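Prolyl-tRNA synthetase (Naegleria fowleri, PDB 6UYH) probably catalyses the ATP-dependent attachment of proline to its cognate tRNA, and here holds the inhibitor halofuginone together with the ATP analogue AMPPNP. Local coordinates at residues V157-S162 with R274-M279; S33-Y38 with P49-V54; K444-Y449 with L491-P496. One frame throughout, in Å; residues are numbered along the deposited sequence.

Contact 1. Residues V157-S162 with R274-M279; sequences VPFIRS and RTLGVM. With ANP (phosphoaminophosphonic acid-adenylate ester), chain C.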
loop_
_atom_site.group_PDB
_atom_site.type_symbol
_atom_site.label_atom_id
_atom_site.label_comp_id
_atom_site.label_asym_id
_atom_site.label_seq_id
_atom_site.Cartn_x
_atom_site.Cartn_y
_atom_site.Cartn_z
ATOM N N VAL A 157 -20.826 6.616 -5.691
ATOM C CA VAL A 157 -21.304 6.380 -4.337
ATOM C C VAL A 157 -20.075 6.210 -3.454
ATOM O O VAL A 157 -19.231 5.351 -3.730
ATOM C CB VAL A 157 -22.216 5.143 -4.232
ATOM C CG1 VAL A 157 -22.645 4.906 -2.773
ATOM C CG2 VAL A 157 -23.448 5.301 -5.133
ATOM N N PRO A 158 -19.899 7.018 -2.407
ATOM C CA PRO A 158 -18.724 6.854 -1.544
ATOM C C PRO A 158 -18.536 5.394 -1.161
ATOM O O PRO A 158 -19.491 4.705 -0.800
ATOM C CB PRO A 158 -19.054 7.732 -0.331
ATOM C CG PRO A 158 -19.914 8.834 -0.920
ATOM C CD PRO A 158 -20.772 8.126 -1.967
ATOM N N PHE A 159 -17.296 4.917 -1.315
ATOM C CA PHE A 159 -16.849 3.545 -1.091
ATOM C C PHE A 159 -17.432 2.545 -2.088
ATOM O O PHE A 159 -16.673 1.779 -2.681
ATOM C CB PHE A 159 -17.154 3.065 0.336
ATOM C CG PHE A 159 -16.538 3.917 1.408
ATOM C CD1 PHE A 159 -15.155 4.055 1.507
ATOM C CD2 PHE A 159 -17.336 4.568 2.326
ATOM C CE1 PHE A 159 -14.583 4.849 2.498
ATOM C CE2 PHE A 159 -16.774 5.355 3.330
ATOM C CZ PHE A 159 -15.391 5.491 3.417
ATOM N N ILE A 160 -18.759 2.547 -2.297
ATOM C CA ILE A 160 -19.385 1.492 -3.097
ATOM C C ILE A 160 -18.973 1.586 -4.558
ATOM O O ILE A 160 -18.768 0.559 -5.226
ATOM C CB ILE A 160 -20.918 1.556 -2.976
ATOM C CG1 ILE A 160 -21.358 1.413 -1.518
ATOM C CG2 ILE A 160 -21.557 0.483 -3.874
ATOM C CD1 ILE A 160 -21.069 0.048 -0.914
ATOM N N ARG A 161 -18.919 2.806 -5.102
ATOM C CA ARG A 161 -18.670 3.000 -6.534
ATOM C C ARG A 161 -17.940 4.333 -6.701
ATOM O O ARG A 161 -18.570 5.383 -6.822
ATOM C CB ARG A 161 -19.961 2.975 -7.342
ATOM C CG ARG A 161 -19.693 2.998 -8.858
ATOM C CD ARG A 161 -20.968 2.934 -9.687
ATOM N NE ARG A 161 -21.712 1.711 -9.403
ATOM C CZ ARG A 161 -21.327 0.495 -9.781
ATOM N NH1 ARG A 161 -20.206 0.334 -10.475
ATOM N NH2 ARG A 161 -22.064 -0.563 -9.462
ATOM N N SER A 162 -16.611 4.275 -6.708
ATOM C CA SER A 162 -15.806 5.478 -6.869
ATOM C C SER A 162 -14.980 5.363 -8.144
ATOM O O SER A 162 -14.732 4.264 -8.645
ATOM C CB SER A 162 -14.924 5.733 -5.631
ATOM O OG SER A 162 -14.069 4.641 -5.314
ATOM N N ARG A 274 -14.964 -1.035 -1.532
ATOM C CA ARG A 274 -16.409 -1.211 -1.419
ATOM C C ARG A 274 -16.783 -1.859 -0.088
ATOM O O ARG A 274 -17.838 -1.551 0.485
ATOM C CB ARG A 274 -16.910 -2.050 -2.610
ATOM C CG ARG A 274 -18.324 -2.587 -2.463
ATOM C CD ARG A 274 -18.784 -3.252 -3.766
ATOM N NE ARG A 274 -18.886 -2.286 -4.851
ATOM C CZ ARG A 274 -19.323 -2.584 -6.060
ATOM N NH1 ARG A 274 -19.728 -3.827 -6.331
ATOM N NH2 ARG A 274 -19.370 -1.637 -6.990
ATOM N N THR A 275 -15.926 -2.747 0.416
ATOM C CA THR A 275 -16.125 -3.381 1.720
ATOM C C THR A 275 -16.483 -2.375 2.802
ATOM O O THR A 275 -17.357 -2.637 3.638
ATOM C CB THR A 275 -14.854 -4.130 2.143
ATOM O OG1 THR A 275 -13.713 -3.271 1.989
ATOM C CG2 THR A 275 -14.665 -5.371 1.299
ATOM N N LEU A 276 -15.800 -1.228 2.814
ATOM C CA LEU A 276 -16.050 -0.224 3.847
ATOM C C LEU A 276 -17.464 0.338 3.731
ATOM O O LEU A 276 -18.123 0.597 4.744
ATOM C CB LEU A 276 -15.027 0.910 3.751
ATOM C CG LEU A 276 -13.706 0.727 4.510
ATOM C CD1 LEU A 276 -12.948 -0.469 3.990
ATOM C CD2 LEU A 276 -12.861 1.973 4.386
ATOM N N GLY A 277 -17.929 0.563 2.500
ATOM C CA GLY A 277 -19.282 1.069 2.310
ATOM C C GLY A 277 -20.334 0.089 2.787
ATOM O O GLY A 277 -21.310 0.474 3.439
ATOM N N VAL A 278 -20.150 -1.192 2.469
ATOM C CA VAL A 278 -21.083 -2.214 2.935
ATOM C C VAL A 278 -21.128 -2.224 4.454
ATOM O O VAL A 278 -22.204 -2.215 5.064
ATOM C CB VAL A 278 -20.687 -3.594 2.377
ATOM C CG1 VAL A 278 -21.610 -4.671 2.955
ATOM C CG2 VAL A 278 -20.795 -3.589 0.856
ATOM N N MET A 279 -19.950 -2.218 5.080
ATOM C CA MET A 279 -19.848 -2.217 6.535
ATOM C C MET A 279 -20.666 -1.084 7.143
ATOM O O MET A 279 -21.437 -1.287 8.090
ATOM C CB MET A 279 -18.371 -2.090 6.939
ATOM C CG MET A 279 -18.128 -2.132 8.452
ATOM S SD MET A 279 -16.429 -1.607 8.830
ATOM C CE MET A 279 -16.499 0.159 8.512
HETATM P PG ANP C . -19.822 -3.664 -10.689
HETATM O O1G ANP C . -21.114 -4.064 -11.229
HETATM O O2G ANP C . -19.278 -2.451 -11.555
HETATM O O3G ANP C . -20.074 -3.256 -9.186
HETATM P PB ANP C . -17.428 -5.168 -11.684
HETATM O O1B ANP C . -17.624 -6.306 -12.568
HETATM O O2B ANP C . -17.118 -3.898 -12.534
HETATM N N3B ANP C . -18.725 -4.886 -10.710
HETATM P PA ANP C . -14.852 -6.175 -10.835
HETATM O O1A ANP C . -15.025 -7.634 -10.999
HETATM O O2A ANP C . -14.111 -5.595 -11.994
HETATM O O3A ANP C . -16.240 -5.410 -10.716
HETATM O "O5'" ANP C . -14.101 -5.708 -9.489
HETATM C "C5'" ANP C . -13.771 -6.515 -8.335
HETATM C "C4'" ANP C . -14.553 -5.967 -7.170
HETATM O "O4'" ANP C . -14.244 -4.568 -6.987
HETATM C "C3'" ANP C . -16.057 -6.003 -7.390
HETATM O "O3'" ANP C . -16.587 -7.272 -7.024
HETATM C "C2'" ANP C . -16.558 -4.884 -6.476
HETATM O "O2'" ANP C . -16.829 -5.390 -5.175
HETATM C "C1'" ANP C . -15.383 -3.886 -6.487
HETATM N N9 ANP C . -15.616 -2.713 -7.320
HETATM C C8 ANP C . -15.925 -2.691 -8.655
HETATM N N7 ANP C . -16.077 -1.489 -9.153
HETATM C C5 ANP C . -15.849 -0.654 -8.066
HETATM C C6 ANP C . -15.860 0.745 -7.929
HETATM N N6 ANP C . -16.062 1.594 -8.939
HETATM N N1 ANP C . -15.625 1.253 -6.698
HETATM C C2 ANP C . -15.370 0.412 -5.691
HETATM N N3 ANP C . -15.314 -0.921 -5.706
HETATM C C4 ANP C . -15.569 -1.396 -6.930
#

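Contact 2. Residues S33-Y38 with P49-V54; sequences SEFLDY and PNCWFV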
loop_
_atom_site.group_PDB
_atom_site.type_symbol
_atom_site.label_atom_id
_atom_site.label_comp_id
_atom_site.label_asym_id
_atom_site.label_seq_id
_atom_site.Cartn_x
_atom_site.Cartn_y
_atom_site.Cartn_z
ATOM N N SER A 33 -18.252 11.252 11.204
ATOM C CA SER A 33 -17.419 10.289 11.903
ATOM C C SER A 33 -15.939 10.463 11.615
ATOM O O SER A 33 -15.137 9.708 12.173
ATOM C CB SER A 33 -17.808 8.874 11.513
ATOM O OG SER A 33 -17.508 8.633 10.140
ATOM N N GLU A 34 -15.572 11.418 10.749
ATOM C CA GLU A 34 -14.192 11.609 10.278
ATOM C C GLU A 34 -13.681 10.404 9.486
ATOM O O GLU A 34 -12.482 10.120 9.456
ATOM C CB GLU A 34 -13.243 11.957 11.439
ATOM C CG GLU A 34 -13.668 13.224 12.183
ATOM C CD GLU A 34 -12.689 13.675 13.252
ATOM O OE1 GLU A 34 -11.589 13.093 13.366
ATOM O OE2 GLU A 34 -13.027 14.630 13.978
ATOM N N PHE A 35 -14.577 9.689 8.802
ATOM C CA PHE A 35 -14.121 8.614 7.928
ATOM C C PHE A 35 -13.678 9.148 6.571
ATOM O O PHE A 35 -12.630 8.746 6.045
ATOM C CB PHE A 35 -15.230 7.567 7.744
ATOM C CG PHE A 35 -14.966 6.267 8.461
ATOM C CD1 PHE A 35 -15.057 5.050 7.778
ATOM C CD2 PHE A 35 -14.620 6.263 9.810
ATOM C CE1 PHE A 35 -14.799 3.855 8.431
ATOM C CE2 PHE A 35 -14.362 5.076 10.475
ATOM C CZ PHE A 35 -14.458 3.863 9.780
ATOM N N LEU A 36 -14.443 10.070 6.005
ATOM C CA LEU A 36 -14.307 10.409 4.598
ATOM C C LEU A 36 -14.528 11.900 4.409
ATOM O O LEU A 36 -15.273 12.534 5.161
ATOM C CB LEU A 36 -15.307 9.597 3.756
ATOM C CG LEU A 36 -15.350 9.781 2.237
ATOM C CD1 LEU A 36 -15.759 8.466 1.562
ATOM C CD2 LEU A 36 -16.332 10.885 1.858
ATOM N N ASP A 37 -13.870 12.464 3.404
ATOM C CA ASP A 37 -14.243 13.790 2.940
ATOM C C ASP A 37 -14.435 13.778 1.433
ATOM O O ASP A 37 -13.875 12.941 0.724
ATOM C CB ASP A 37 -13.226 14.854 3.316
ATOM C CG ASP A 37 -13.880 16.058 3.955
ATOM O OD1 ASP A 37 -15.078 16.303 3.666
ATOM O OD2 ASP A 37 -13.215 16.744 4.750
ATOM N N TYR A 38 -15.276 14.697 0.963
ATOM C CA TYR A 38 -15.477 14.910 -0.461
ATOM C C TYR A 38 -14.315 15.698 -1.069
ATOM O O TYR A 38 -13.524 16.335 -0.369
ATOM C CB TYR A 38 -16.800 15.635 -0.689
ATOM C CG TYR A 38 -17.967 14.803 -0.228
ATOM C CD1 TYR A 38 -18.349 13.679 -0.938
ATOM C CD2 TYR A 38 -18.663 15.114 0.937
ATOM C CE1 TYR A 38 -19.414 12.901 -0.530
ATOM C CE2 TYR A 38 -19.731 14.334 1.360
ATOM C CZ TYR A 38 -20.094 13.226 0.623
ATOM O OH TYR A 38 -21.155 12.436 1.011
ATOM N N PRO A 49 -7.895 8.980 8.631
ATOM C CA PRO A 49 -7.194 7.910 9.381
ATOM C C PRO A 49 -8.073 6.773 9.887
ATOM O O PRO A 49 -7.705 5.603 9.723
ATOM C CB PRO A 49 -6.546 8.679 10.540
ATOM C CG PRO A 49 -6.248 10.015 9.958
ATOM C CD PRO A 49 -7.442 10.317 9.072
ATOM N N ASN A 50 -9.208 7.078 10.523
ATOM C CA ASN A 50 -10.030 6.022 11.110
ATOM C C ASN A 50 -10.616 5.130 10.031
ATOM O O ASN A 50 -10.891 3.950 10.266
ATOM C CB ASN A 50 -11.151 6.623 11.951
ATOM C CG ASN A 50 -10.637 7.489 13.080
ATOM O OD1 ASN A 50 -9.433 7.543 13.347
ATOM N ND2 ASN A 50 -11.552 8.169 13.761
ATOM N N CYS A 51 -10.785 5.682 8.843
ATOM C CA CYS A 51 -11.306 4.945 7.706
ATOM C C CYS A 51 -10.230 4.080 7.068
ATOM O O CYS A 51 -10.436 2.883 6.827
ATOM C CB CYS A 51 -11.859 5.950 6.711
ATOM S SG CYS A 51 -12.182 5.266 5.098
ATOM N N TRP A 52 -9.066 4.674 6.786
ATOM C CA TRP A 52 -7.986 3.915 6.170
ATOM C C TRP A 52 -7.535 2.777 7.075
ATOM O O TRP A 52 -7.129 1.721 6.585
ATOM C CB TRP A 52 -6.809 4.848 5.837
ATOM C CG TRP A 52 -5.783 4.205 4.910
ATOM C CD1 TRP A 52 -4.484 3.882 5.211
ATOM C CD2 TRP A 52 -5.991 3.808 3.550
ATOM N NE1 TRP A 52 -3.878 3.312 4.114
ATOM C CE2 TRP A 52 -4.779 3.259 3.084
ATOM C CE3 TRP A 52 -7.087 3.860 2.680
ATOM C CZ2 TRP A 52 -4.634 2.763 1.784
ATOM C CZ3 TRP A 52 -6.939 3.379 1.389
ATOM C CH2 TRP A 52 -5.718 2.839 0.956
ATOM N N PHE A 53 -7.639 2.963 8.393
ATOM C CA PHE A 53 -7.331 1.890 9.335
ATOM C C PHE A 53 -8.118 0.620 9.035
ATOM O O PHE A 53 -7.594 -0.492 9.176
ATOM C CB PHE A 53 -7.613 2.345 10.769
ATOM C CG PHE A 53 -7.284 1.297 11.806
ATOM C CD1 PHE A 53 -6.014 1.211 12.340
ATOM C CD2 PHE A 53 -8.245 0.378 12.225
ATOM C CE1 PHE A 53 -5.705 0.247 13.275
ATOM C CE2 PHE A 53 -7.934 -0.601 13.158
ATOM C CZ PHE A 53 -6.664 -0.664 13.680
ATOM N N VAL A 54 -9.390 0.761 8.650
ATOM C CA VAL A 54 -10.190 -0.417 8.318
ATOM C C VAL A 54 -9.575 -1.155 7.136
ATOM O O VAL A 54 -9.444 -2.385 7.144
ATOM C CB VAL A 54 -11.649 -0.021 8.030
ATOM C CG1 VAL A 54 -12.469 -1.276 7.649
ATOM C CG2 VAL A 54 -12.283 0.630 9.244
HETATM O O HOH W 1 -14.335 7.147 13.233
HETATM O O HOH W 2 -10.270 9.681 10.872
#

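Contact 3. Residues K444-Y449 with L491-P496; sequences KAAEEY and LENFYP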
loop_
_atom_site.group_PDB
_atom_site.type_symbol
_atom_site.label_atom_id
_atom_site.label_comp_id
_atom_site.label_asym_id
_atom_site.label_seq_id
_atom_site.Cartn_x
_atom_site.Cartn_y
_atom_site.Cartn_z
ATOM N N LYS A 444 -29.231 -15.396 -21.180
ATOM C CA LYS A 444 -29.078 -13.942 -21.200
ATOM C C LYS A 444 -30.399 -13.254 -21.526
ATOM O O LYS A 444 -30.735 -12.217 -20.938
ATOM C CB LYS A 444 -28.003 -13.534 -22.213
ATOM C CG LYS A 444 -26.586 -13.909 -21.815
ATOM C CD LYS A 444 -25.591 -13.526 -22.905
ATOM C CE LYS A 444 -24.156 -13.751 -22.453
ATOM N NZ LYS A 444 -23.170 -13.461 -23.536
ATOM N N ALA A 445 -31.160 -13.819 -22.464
ATOM C CA ALA A 445 -32.421 -13.206 -22.869
ATOM C C ALA A 445 -33.446 -13.229 -21.742
ATOM O O ALA A 445 -34.204 -12.267 -21.566
ATOM C CB ALA A 445 -32.971 -13.910 -24.109
ATOM N N ALA A 446 -33.503 -14.326 -20.976
ATOM C CA ALA A 446 -34.417 -14.366 -19.840
ATOM C C ALA A 446 -34.039 -13.310 -18.814
ATOM O O ALA A 446 -34.904 -12.607 -18.281
ATOM C CB ALA A 446 -34.419 -15.754 -19.197
ATOM N N GLU A 447 -32.743 -13.162 -18.545
ATOM C CA GLU A 447 -32.314 -12.164 -17.573
ATOM C C GLU A 447 -32.665 -10.753 -18.038
ATOM O O GLU A 447 -33.096 -9.913 -17.236
ATOM C CB GLU A 447 -30.812 -12.293 -17.322
ATOM C CG GLU A 447 -30.278 -11.296 -16.318
ATOM C CD GLU A 447 -28.863 -11.613 -15.872
ATOM O OE1 GLU A 447 -28.391 -12.752 -16.114
ATOM O OE2 GLU A 447 -28.233 -10.714 -15.275
ATOM N N GLU A 448 -32.479 -10.472 -19.327
ATOM C CA GLU A 448 -32.830 -9.155 -19.852
ATOM C C GLU A 448 -34.333 -8.916 -19.771
ATOM O O GLU A 448 -34.780 -7.813 -19.436
ATOM C CB GLU A 448 -32.332 -9.021 -21.291
ATOM C CG GLU A 448 -32.721 -7.713 -21.976
ATOM C CD GLU A 448 -32.142 -6.480 -21.294
ATOM O OE1 GLU A 448 -31.068 -6.583 -20.650
ATOM O OE2 GLU A 448 -32.771 -5.404 -21.408
ATOM N N TYR A 449 -35.129 -9.941 -20.076
ATOM C CA TYR A 449 -36.579 -9.831 -19.934
ATOM C C TYR A 449 -36.971 -9.475 -18.502
ATOM O O TYR A 449 -37.773 -8.565 -18.272
ATOM C CB TYR A 449 -37.233 -11.139 -20.366
ATOM C CG TYR A 449 -38.722 -11.181 -20.149
ATOM C CD1 TYR A 449 -39.589 -10.646 -21.094
ATOM C CD2 TYR A 449 -39.265 -11.764 -19.010
ATOM C CE1 TYR A 449 -40.958 -10.690 -20.913
ATOM C CE2 TYR A 449 -40.640 -11.808 -18.820
ATOM C CZ TYR A 449 -41.477 -11.268 -19.775
ATOM O OH TYR A 449 -42.844 -11.299 -19.607
ATOM N N LEU A 491 -42.741 -25.714 -11.935
ATOM C CA LEU A 491 -42.544 -24.272 -12.019
ATOM C C LEU A 491 -42.165 -23.866 -13.437
ATOM O O LEU A 491 -41.458 -24.594 -14.134
ATOM C CB LEU A 491 -41.462 -23.817 -11.040
ATOM C CG LEU A 491 -41.843 -24.114 -9.590
ATOM C CD1 LEU A 491 -40.822 -23.475 -8.660
ATOM C CD2 LEU A 491 -43.270 -23.629 -9.285
ATOM N N GLU A 492 -42.652 -22.704 -13.861
ATOM C CA GLU A 492 -42.455 -22.226 -15.222
ATOM C C GLU A 492 -41.323 -21.203 -15.290
ATOM O O GLU A 492 -41.062 -20.461 -14.339
ATOM C CB GLU A 492 -43.745 -21.612 -15.769
ATOM N N ASN A 493 -40.639 -21.187 -16.432
ATOM C CA ASN A 493 -39.675 -20.129 -16.721
ATOM C C ASN A 493 -40.354 -18.760 -16.619
ATOM O O ASN A 493 -41.488 -18.579 -17.071
ATOM C CB ASN A 493 -39.112 -20.352 -18.130
ATOM C CG ASN A 493 -37.800 -19.674 -18.363
ATOM O OD1 ASN A 493 -37.660 -18.468 -18.167
ATOM N ND2 ASN A 493 -36.812 -20.451 -18.804
ATOM N N PHE A 494 -39.665 -17.796 -15.996
ATOM C CA PHE A 494 -40.188 -16.434 -15.902
ATOM C C PHE A 494 -40.252 -15.736 -17.253
ATOM O O PHE A 494 -40.985 -14.752 -17.393
ATOM C CB PHE A 494 -39.335 -15.580 -14.960
ATOM C CG PHE A 494 -39.768 -15.628 -13.519
ATOM C CD1 PHE A 494 -40.367 -16.758 -12.987
ATOM C CD2 PHE A 494 -39.568 -14.528 -12.689
ATOM C CE1 PHE A 494 -40.757 -16.794 -11.652
ATOM C CE2 PHE A 494 -39.963 -14.562 -11.360
ATOM C CZ PHE A 494 -40.553 -15.696 -10.845
ATOM N N TYR A 495 -39.492 -16.205 -18.237
ATOM C CA TYR A 495 -39.464 -15.619 -19.568
ATOM C C TYR A 495 -40.355 -16.452 -20.478
ATOM O O TYR A 495 -39.968 -17.576 -20.840
ATOM C CB TYR A 495 -38.026 -15.594 -20.087
ATOM C CG TYR A 495 -37.810 -14.982 -21.455
ATOM C CD1 TYR A 495 -38.658 -13.996 -21.956
ATOM C CD2 TYR A 495 -36.736 -15.387 -22.241
ATOM C CE1 TYR A 495 -38.437 -13.440 -23.212
ATOM C CE2 TYR A 495 -36.508 -14.842 -23.488
ATOM C CZ TYR A 495 -37.358 -13.870 -23.969
ATOM O OH TYR A 495 -37.125 -13.332 -25.213
ATOM N N PRO A 496 -41.547 -15.967 -20.865
ATOM C CA PRO A 496 -42.488 -16.834 -21.597
ATOM C C PRO A 496 -41.962 -17.346 -22.926
ATOM O O PRO A 496 -42.340 -18.452 -23.342
ATOM C CB PRO A 496 -43.717 -15.931 -21.793
ATOM C CG PRO A 496 -43.613 -14.915 -20.714
ATOM C CD PRO A 496 -42.143 -14.658 -20.553
#

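Contact 1. Residues V157-S162 with R274-M279
I160 of the loop and R274 of the helix bring the two backbones closest, their CA atoms 4.4 Å apart, just where I160 and R161 both face V157 in a classic beta bulge. The loop joins the two strands of motif 2 of a class II synthetase, while R274 fits the motif 3 arginine. R274 has CG anti to its backbone N (chi1 166°), and a bend at chi3 brings NE round to I160 O. NE meets that oxygen at 2.9 Å, in the carbonyl plane on a lone pair; NH2 binds the same atom, tilted from that plane. This side-on grip leaves the other edge to AMPPNP: NH2 reaches O3G at 2.8 Å, NH1 bonds the same oxygen, and C2' of the ribose lies over one guanidinium face. R161 runs beside R274, pointing the same way, but with its guanidinium turned 75° from the other. Its NH1 makes a nearly straight 3.1 Å bond to O2G. The two NH2 atoms stand 3.8 Å apart, a proximity of like charges probably eased by the gamma-phosphate, by E152 and by the C-terminal carboxylate of Y513. S162 pairs with the adenine through its backbone, N to N1 and O to N6. Away from the nucleotide the packing is apolar. L276 CB sits over the F159 ring, off-centre, and L276 CD2 touches CE1. G277, lacking a side chain, lets I160 CD1 come to 3.8 Å from its C, and F159 CB rests 3.4 Å from G277 N.

Contact 2. Residues S33-Y38 with P49-V54
F35 lays its ring over the backbone of C51, and the contact can be followed outward from the main chain. Chi1 of -108°, off the staggered values, brings CG over toward C51, probably at some torsional cost. CB faces C51 CB; CG comes to 3.6 Å from that same carbon, and CD1 closer still, to 3.5 Å. Farther along this branch CE1 meets C51 CA, which stands over the ring centre, 3.7 Å from the centroid and 10° off the normal, a CH-pi contact. C51 SG approaches the ring obliquely, 4.8 Å from the centroid, as a sulfur-aromatic contact. On the other branch CD2 faces C51 N, while CE2 touches N50 CB at 3.9 Å. CZ, the tip, lies 3.6 Å from N50 O and also touches V54 CG2. M279 and I280 of helix 274-283 pack on F35 as well. The F35 backbone sits tight too, its O only 3.0 Å from C51 CB. The first segment runs from the Schellman end of helix 22-32, at E34, into strand 36-38, which pairs antiparallel with strand 45-47 in a hairpin; helix 49-67 follows directly. Two waters make the polar link. One donates to S33 O and accepts from N50 ND2, lying in plane at the edge of the F35 ring; the other donates to E34 O and accepts from N50 N at 2.8 Å, in the opening turn of the helix. The E34 carboxylate turns to R353 in a salt bridge, and D37 OD2 bonds W131 NE1 of the second subunit.

Contact 3. Residues K444-Y449 with L491-P496
Y449 and Y495 carry the aromatic part of this contact. Their rings cross obliquely, planes 33° apart and centroids 4.9 Å apart, neither stacked flat nor edge-to-face. Y495 CD1 is the atom that presses in, over one face of Y449 and displaced toward its rim, 3.3 Å from CG. Y449 CB points toward the loop, and chi1 of 175° sets CG anti to the backbone N, where it meets Y495 CD1.

Apolar packing spreads from this pair. On the other branch of Y495, CD2 lies 3.5 Å from A446 CA and CE2 meets A445 CB at 3.7 Å. A446 and Y495 are also the residues whose CA atoms come nearest across the contact, and their CB atoms touch. Beyond the tyrosine pair, P496 puts CD 3.5 Å from Y449 CZ, the two side chains crossing at about a right angle.

Two backbone oxygens approach the rings. A445 O sits over one face of Y495, toward its rim. F494 O lies 3.3 Å from Y449 CE2, approaching that ring obliquely. The Y449 hydroxyl has a weak hydrogen bond to K453 NZ. Within the loop, N493 OD1 accepts from Y495 N at 2.9 Å and 165°, while its ND2 bonds K501 O; the side chain thus holds the loop bend that presents Y495. F494 turns its ring from the helix to I438 and P439. An Asx turn in the loop between strands 474-479 and 505-512 thereby packs on helix 444-457, within the C-terminal domain of prolyl-tRNA synthetases.

In the fold
Contacts 1 and 2 are neighbours in the buried core, 12 Å between centres, and share a packing layer: C51 SG lies 3.4 Å from L276 CD2 and also touches F159, while V54 meets L276 and L36 meets F159. Helix 49-67 thus links the hairpin to helix 274-283 of the catalytic core. Contact 1 turns a charged face to the nucleotide; contact 2, farther from it, relies on ring packing and bridging waters. Contact 3 stands apart near the surface, about 13 Å from contact 1 at nearest atoms and across the chain's centre from contact 2. Its tyrosines and alanines pack within the C-terminal domain, whose last residue, Y513, nevertheless reaches back to R161.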